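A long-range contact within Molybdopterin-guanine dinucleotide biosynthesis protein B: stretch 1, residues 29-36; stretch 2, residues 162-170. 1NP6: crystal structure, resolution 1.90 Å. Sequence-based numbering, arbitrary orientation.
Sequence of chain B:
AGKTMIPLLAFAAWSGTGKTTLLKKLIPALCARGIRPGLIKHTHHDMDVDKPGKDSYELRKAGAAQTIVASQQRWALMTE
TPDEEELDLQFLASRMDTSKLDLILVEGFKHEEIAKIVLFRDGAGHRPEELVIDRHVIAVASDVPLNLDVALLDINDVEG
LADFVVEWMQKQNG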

ATOM      1  N   ALA B  29      18.589  -8.843 -12.037  1.00 28.79           N
ATOM      2  CA  ALA B  29      19.209 -10.106 -12.352  1.00 32.85           C
ATOM      3  C   ALA B  29      18.317 -11.292 -11.985  1.00 43.43           C
ATOM      4  O   ALA B  29      18.232 -12.273 -12.728  1.00 40.66           O
ATOM      5  CB  ALA B  29      20.548 -10.215 -11.668  1.00 40.61           C
ATOM      6  N   LEU B  30      17.651 -11.203 -10.839  1.00 40.49           N
ATOM      7  CA  LEU B  30      16.671 -12.220 -10.471  1.00 40.65           C
ATOM      8  C   LEU B  30      15.491 -12.240 -11.461  1.00 31.92           C
ATOM      9  O   LEU B  30      15.070 -13.306 -11.918  1.00 37.03           O
ATOM     10  CB  LEU B  30      16.182 -12.004  -9.026  1.00 33.55           C
ATOM     11  CG  LEU B  30      17.205 -12.262  -7.901  1.00 44.80           C
ATOM     12  CD1 LEU B  30      16.674 -11.806  -6.537  1.00 30.42           C
ATOM     13  CD2 LEU B  30      17.667 -13.728  -7.848  1.00 35.20           C
ATOM     14  N   CYS B  31      14.965 -11.053 -11.777  1.00 32.62           N
ATOM     15  CA  CYS B  31      13.827 -10.913 -12.673  1.00 38.56           C
ATOM     16  C   CYS B  31      14.144 -11.494 -14.060  1.00 44.38           C
ATOM     17  O   CYS B  31      13.268 -12.061 -14.719  1.00 43.57           O
ATOM     18  CB  CYS B  31      13.436  -9.439 -12.811  1.00 40.30           C
ATOM     19  SG  CYS B  31      12.488  -8.757 -11.441  1.00 41.88           S
ATOM     20  N   ALA B  32      15.401 -11.366 -14.482  1.00 40.17           N
ATOM     21  CA  ALA B  32      15.845 -11.903 -15.778  1.00 51.00           C
ATOM     22  C   ALA B  32      15.745 -13.428 -15.853  1.00 54.05           C
ATOM     23  O   ALA B  32      15.530 -13.975 -16.930  1.00 56.54           O
ATOM     24  CB  ALA B  32      17.259 -11.456 -16.089  1.00 34.30           C
ATOM     25  N   ARG B  33      15.907 -14.107 -14.714  1.00 48.46           N
ATOM     26  CA  ARG B  33      15.773 -15.569 -14.644  1.00 36.56           C
ATOM     27  C   ARG B  33      14.316 -16.052 -14.459  1.00 33.49           C
ATOM     28  O   ARG B  33      14.058 -17.269 -14.354  1.00 37.00           O
ATOM     29  CB  ARG B  33      16.668 -16.136 -13.535  1.00 47.85           C
ATOM     30  CG  ARG B  33      18.163 -15.986 -13.763  1.00 42.76           C
ATOM     31  CD  ARG B  33      18.973 -15.979 -12.480  1.00 38.00           C
ATOM     32  NE  ARG B  33      20.330 -15.463 -12.662  1.00 45.66           N
ATOM     33  CZ  ARG B  33      21.407 -16.218 -12.824  1.00 44.77           C
ATOM     34  NH1 ARG B  33      21.310 -17.539 -12.835  1.00 62.92           N
ATOM     35  NH2 ARG B  33      22.595 -15.655 -12.976  1.00 46.41           N
ATOM     36  N   GLY B  34      13.389 -15.090 -14.401  1.00 35.66           N
ATOM     37  CA  GLY B  34      11.956 -15.320 -14.238  1.00 35.36           C
ATOM     38  C   GLY B  34      11.483 -15.332 -12.778  1.00 44.74           C
ATOM     39  O   GLY B  34      10.327 -15.642 -12.495  1.00 42.20           O
ATOM     40  N   ILE B  35      12.379 -15.025 -11.848  1.00 35.91           N
ATOM     41  CA  ILE B  35      12.003 -14.871 -10.437  1.00 34.72           C
ATOM     42  C   ILE B  35      11.203 -13.578 -10.263  1.00 38.39           C
ATOM     43  O   ILE B  35      11.589 -12.541 -10.789  1.00 42.02           O
ATOM     44  CB  ILE B  35      13.259 -14.851  -9.526  1.00 41.82           C
ATOM     45  CG1 ILE B  35      13.910 -16.238  -9.479  1.00 34.41           C
ATOM     46  CG2 ILE B  35      12.903 -14.347  -8.098  1.00 43.19           C
ATOM     47  CD1 ILE B  35      15.406 -16.199  -9.581  1.00 32.10           C
ATOM     48  N   ARG B  36      10.083 -13.636  -9.544  1.00 32.74           N
ATOM     49  CA  ARG B  36       9.323 -12.421  -9.291  1.00 30.03           C
ATOM     50  C   ARG B  36       9.521 -12.025  -7.829  1.00 39.21           C
ATOM     51  O   ARG B  36       8.867 -12.588  -6.958  1.00 33.76           O
ATOM     52  CB  ARG B  36       7.841 -12.600  -9.644  1.00 37.84           C
ATOM     53  CG  ARG B  36       7.575 -13.182 -11.051  1.00 37.48           C
ATOM     54  CD  ARG B  36       6.171 -13.806 -11.229  1.00 43.20           C
ATOM     55  NE  ARG B  36       5.992 -15.037 -10.452  1.00 46.26           N
ATOM     56  CZ  ARG B  36       4.821 -15.614 -10.173  1.00 57.26           C
ATOM     57  NH1 ARG B  36       3.670 -15.081 -10.590  1.00 49.08           N
ATOM     58  NH2 ARG B  36       4.800 -16.740  -9.460  1.00 41.53           N
ATOM     59  N   ALA B 162      23.101 -14.122  -7.785  1.00 28.27           N
ATOM     60  CA  ALA B 162      21.790 -14.547  -8.265  1.00 32.38           C
ATOM     61  C   ALA B 162      21.687 -16.079  -8.377  1.00 29.78           C
ATOM     62  O   ALA B 162      20.632 -16.647  -8.112  1.00 34.59           O
ATOM     63  CB  ALA B 162      21.446 -13.862  -9.624  1.00 35.22           C
ATOM     64  N   ASP B 163      22.787 -16.736  -8.740  1.00 33.47           N
ATOM     65  CA  ASP B 163      22.834 -18.190  -8.826  1.00 40.65           C
ATOM     66  C   ASP B 163      22.699 -18.805  -7.437  1.00 39.48           C
ATOM     67  O   ASP B 163      22.012 -19.810  -7.271  1.00 38.57           O
ATOM     68  CB  ASP B 163      24.149 -18.675  -9.451  1.00 43.85           C
ATOM     69  CG  ASP B 163      24.224 -18.427 -10.958  1.00 48.88           C
ATOM     70  OD1 ASP B 163      23.221 -18.005 -11.563  1.00 49.70           O
ATOM     71  OD2 ASP B 163      25.256 -18.631 -11.616  1.00 45.31           O
ATOM     72  N   PHE B 164      23.371 -18.204  -6.458  1.00 33.51           N
ATOM     73  CA  PHE B 164      23.385 -18.729  -5.085  1.00 37.21           C
ATOM     74  C   PHE B 164      21.998 -18.617  -4.434  1.00 39.30           C
ATOM     75  O   PHE B 164      21.577 -19.502  -3.658  1.00 36.90           O
ATOM     76  CB  PHE B 164      24.461 -18.020  -4.249  1.00 35.68           C
ATOM     77  CG  PHE B 164      24.464 -18.419  -2.793  1.00 33.86           C
ATOM     78  CD1 PHE B 164      25.248 -19.480  -2.352  1.00 34.43           C
ATOM     79  CD2 PHE B 164      23.673 -17.731  -1.871  1.00 31.89           C
ATOM     80  CE1 PHE B 164      25.234 -19.864  -1.005  1.00 38.75           C
ATOM     81  CE2 PHE B 164      23.657 -18.109  -0.530  1.00 42.90           C
ATOM     82  CZ  PHE B 164      24.450 -19.173  -0.103  1.00 34.66           C
ATOM     83  N   VAL B 165      21.307 -17.520  -4.735  1.00 30.43           N
ATOM     84  CA  VAL B 165      19.943 -17.308  -4.251  1.00 35.86           C
ATOM     85  C   VAL B 165      18.981 -18.327  -4.879  1.00 41.04           C
ATOM     86  O   VAL B 165      18.230 -18.972  -4.169  1.00 25.38           O
ATOM     87  CB  VAL B 165      19.457 -15.838  -4.418  1.00 31.34           C
ATOM     88  CG1 VAL B 165      17.973 -15.673  -4.032  1.00 33.53           C
ATOM     89  CG2 VAL B 165      20.331 -14.854  -3.630  1.00 27.34           C
ATOM     90  N   VAL B 166      18.999 -18.514  -6.193  1.00 27.82           N
ATOM     91  CA  VAL B 166      18.184 -19.610  -6.778  1.00 42.86           C
ATOM     92  C   VAL B 166      18.383 -20.998  -6.096  1.00 46.36           C
ATOM     93  O   VAL B 166      17.413 -21.706  -5.775  1.00 36.63           O
ATOM     94  CB  VAL B 166      18.400 -19.747  -8.302  1.00 43.84           C
ATOM     95  CG1 VAL B 166      17.589 -20.930  -8.865  1.00 42.00           C
ATOM     96  CG2 VAL B 166      18.003 -18.468  -8.995  1.00 36.81           C
ATOM     97  N   GLU B 167      19.643 -21.362  -5.876  1.00 36.44           N
ATOM     98  CA  GLU B 167      19.998 -22.653  -5.305  1.00 38.46           C
ATOM     99  C   GLU B 167      19.504 -22.812  -3.864  1.00 39.90           C
ATOM    100  O   GLU B 167      19.090 -23.896  -3.478  1.00 37.90           O
ATOM    101  CB  GLU B 167      21.507 -22.875  -5.394  1.00 34.90           C
ATOM    102  CG  GLU B 167      21.924 -23.435  -6.742  1.00 49.29           C
ATOM    103  CD  GLU B 167      23.186 -22.796  -7.280  1.00 69.07           C
ATOM    104  OE1 GLU B 167      24.197 -22.763  -6.545  1.00 69.30           O
ATOM    105  OE2 GLU B 167      23.168 -22.333  -8.441  1.00 66.85           O
ATOM    106  N   TRP B 168      19.569 -21.725  -3.092  1.00 32.62           N
ATOM    107  CA  TRP B 168      18.985 -21.650  -1.761  1.00 44.46           C
ATOM    108  C   TRP B 168      17.458 -21.783  -1.815  1.00 50.41           C
ATOM    109  O   TRP B 168      16.864 -22.489  -0.983  1.00 31.30           O
ATOM    110  CB  TRP B 168      19.409 -20.353  -1.054  1.00 36.57           C
ATOM    111  CG  TRP B 168      18.681 -20.128   0.252  1.00 26.41           C
ATOM    112  CD1 TRP B 168      18.973 -20.699   1.475  1.00 34.75           C
ATOM    113  CD2 TRP B 168      17.544 -19.286   0.466  1.00 34.02           C
ATOM    114  NE1 TRP B 168      18.087 -20.248   2.424  1.00 31.05           N
ATOM    115  CE2 TRP B 168      17.191 -19.393   1.834  1.00 33.40           C
ATOM    116  CE3 TRP B 168      16.768 -18.453  -0.363  1.00 25.47           C
ATOM    117  CZ2 TRP B 168      16.111 -18.696   2.385  1.00 36.52           C
ATOM    118  CZ3 TRP B 168      15.695 -17.765   0.183  1.00 37.63           C
ATOM    119  CH2 TRP B 168      15.380 -17.886   1.554  1.00 35.07           C
ATOM    120  N   MET B 169      16.831 -21.127  -2.797  1.00 26.66           N
ATOM    121  CA  MET B 169      15.373 -21.185  -2.964  1.00 32.19           C
ATOM    122  C   MET B 169      14.867 -22.616  -3.224  1.00 41.72           C
ATOM    123  O   MET B 169      13.808 -23.016  -2.721  1.00 37.27           O
ATOM    124  CB  MET B 169      14.895 -20.252  -4.089  1.00 29.77           C
ATOM    125  CG  MET B 169      14.835 -18.765  -3.707  1.00 27.47           C
ATOM    126  SD  MET B 169      14.577 -17.699  -5.216  1.00 35.40           S
ATOM    127  CE  MET B 169      12.856 -17.917  -5.406  1.00 33.39           C
ATOM    128  N   GLN B 170      15.634 -23.382  -4.000  1.00 38.08           N
ATOM    129  CA  GLN B 170      15.295 -24.776  -4.315  1.00 38.97           C
ATOM    130  C   GLN B 170      15.218 -25.655  -3.063  1.00 40.83           C
ATOM    131  O   GLN B 170      14.439 -26.605  -3.022  1.00 55.26           O
ATOM    132  CB  GLN B 170      16.315 -25.374  -5.278  1.00 42.69           C
ATOM    133  CG  GLN B 170      16.307 -24.754  -6.663  1.00 39.05           C
ATOM    134  CD  GLN B 170      17.518 -25.178  -7.468  1.00 45.34           C
ATOM    135  OE1 GLN B 170      18.582 -25.417  -6.901  1.00 41.10           O
ATOM    136  NE2 GLN B 170      17.363 -25.275  -8.785  1.00 41.15           N
TER

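Packing of the end of one helix and the turn that follows it (residues 29-36) against a second helix (residues 162-170); touching residues are at least 129 apart in sequence. The contact buries 342 Å², both sides summed, and is held by apolar side chains and one salt bridge, with no hydrogen bond across it. At its centre lies Ala162, whose CB points toward the first stretch. The small methyl lets the backbones come close, with the CA atoms of Leu30 and Ala162 6.0 Å apart. Ala29 CB, itself pointing toward the second helix, lies 4.3 Å from Ala162 CB, a methyl-to-methyl contact between two buried residues. Leu30 leaves its backbone sideways, but the mt rotamer (chi1 -69°, chi2 171°) brings its end nearer: CD2 sits 4.2 Å from Ala162 CB and 4.3 Å from Val165 CG1, so one methyl touches residues three apart on the helix. Val165, buried and with chi1 t (174°), offers a compact branched surface there.

Farther along the second helix, Ile35 takes over from Leu30. The turn between them makes this possible: Gly34 leaves helical geometry with a positive phi of 91°, a conformation that favours glycine, and the Schellman motif closes with Gly34 N bonded to Cys31 O (3.0 Å) and Ile35 N to Leu30 O (3.2 Å). Ile35 CB then points toward the second helix. Ile35 CD1 lies 3.5 Å from Val166 CG2, the closest of the apolar side-chain contacts, while Ile35 CG2 reaches Met169 CE at 4.5 Å, a looser touch by a long, flexible thioether chain. Ala162, Val165, Val166 and Met169 follow the three- and four-residue spacing of a helix, which places their CB atoms toward the same partner; Phe164, Glu167 and Trp168 make no contact.

At the polar edge, exposed Arg33 covers the apolar layer with its long chain. From chi1 -66° it runs extended through chi2 and chi3, with CD 4.4 Å from Val166 CG2 and NE 3.6 Å from Ala162 CB. One face of its guanidinium lies over Ala162 C and Asp163 CA. Asp163 CB points away from the first stretch, yet its carboxylate comes back nearer and forms a salt bridge with Arg33. The modelled distance, 2.3 Å from Arg33 NH1 to Asp163 OD1, is too short to be taken literally, so the positions of these atoms are less sure than the pairing of charges. Arg33 NH2 is hydrogen-bonded elsewhere in the structure.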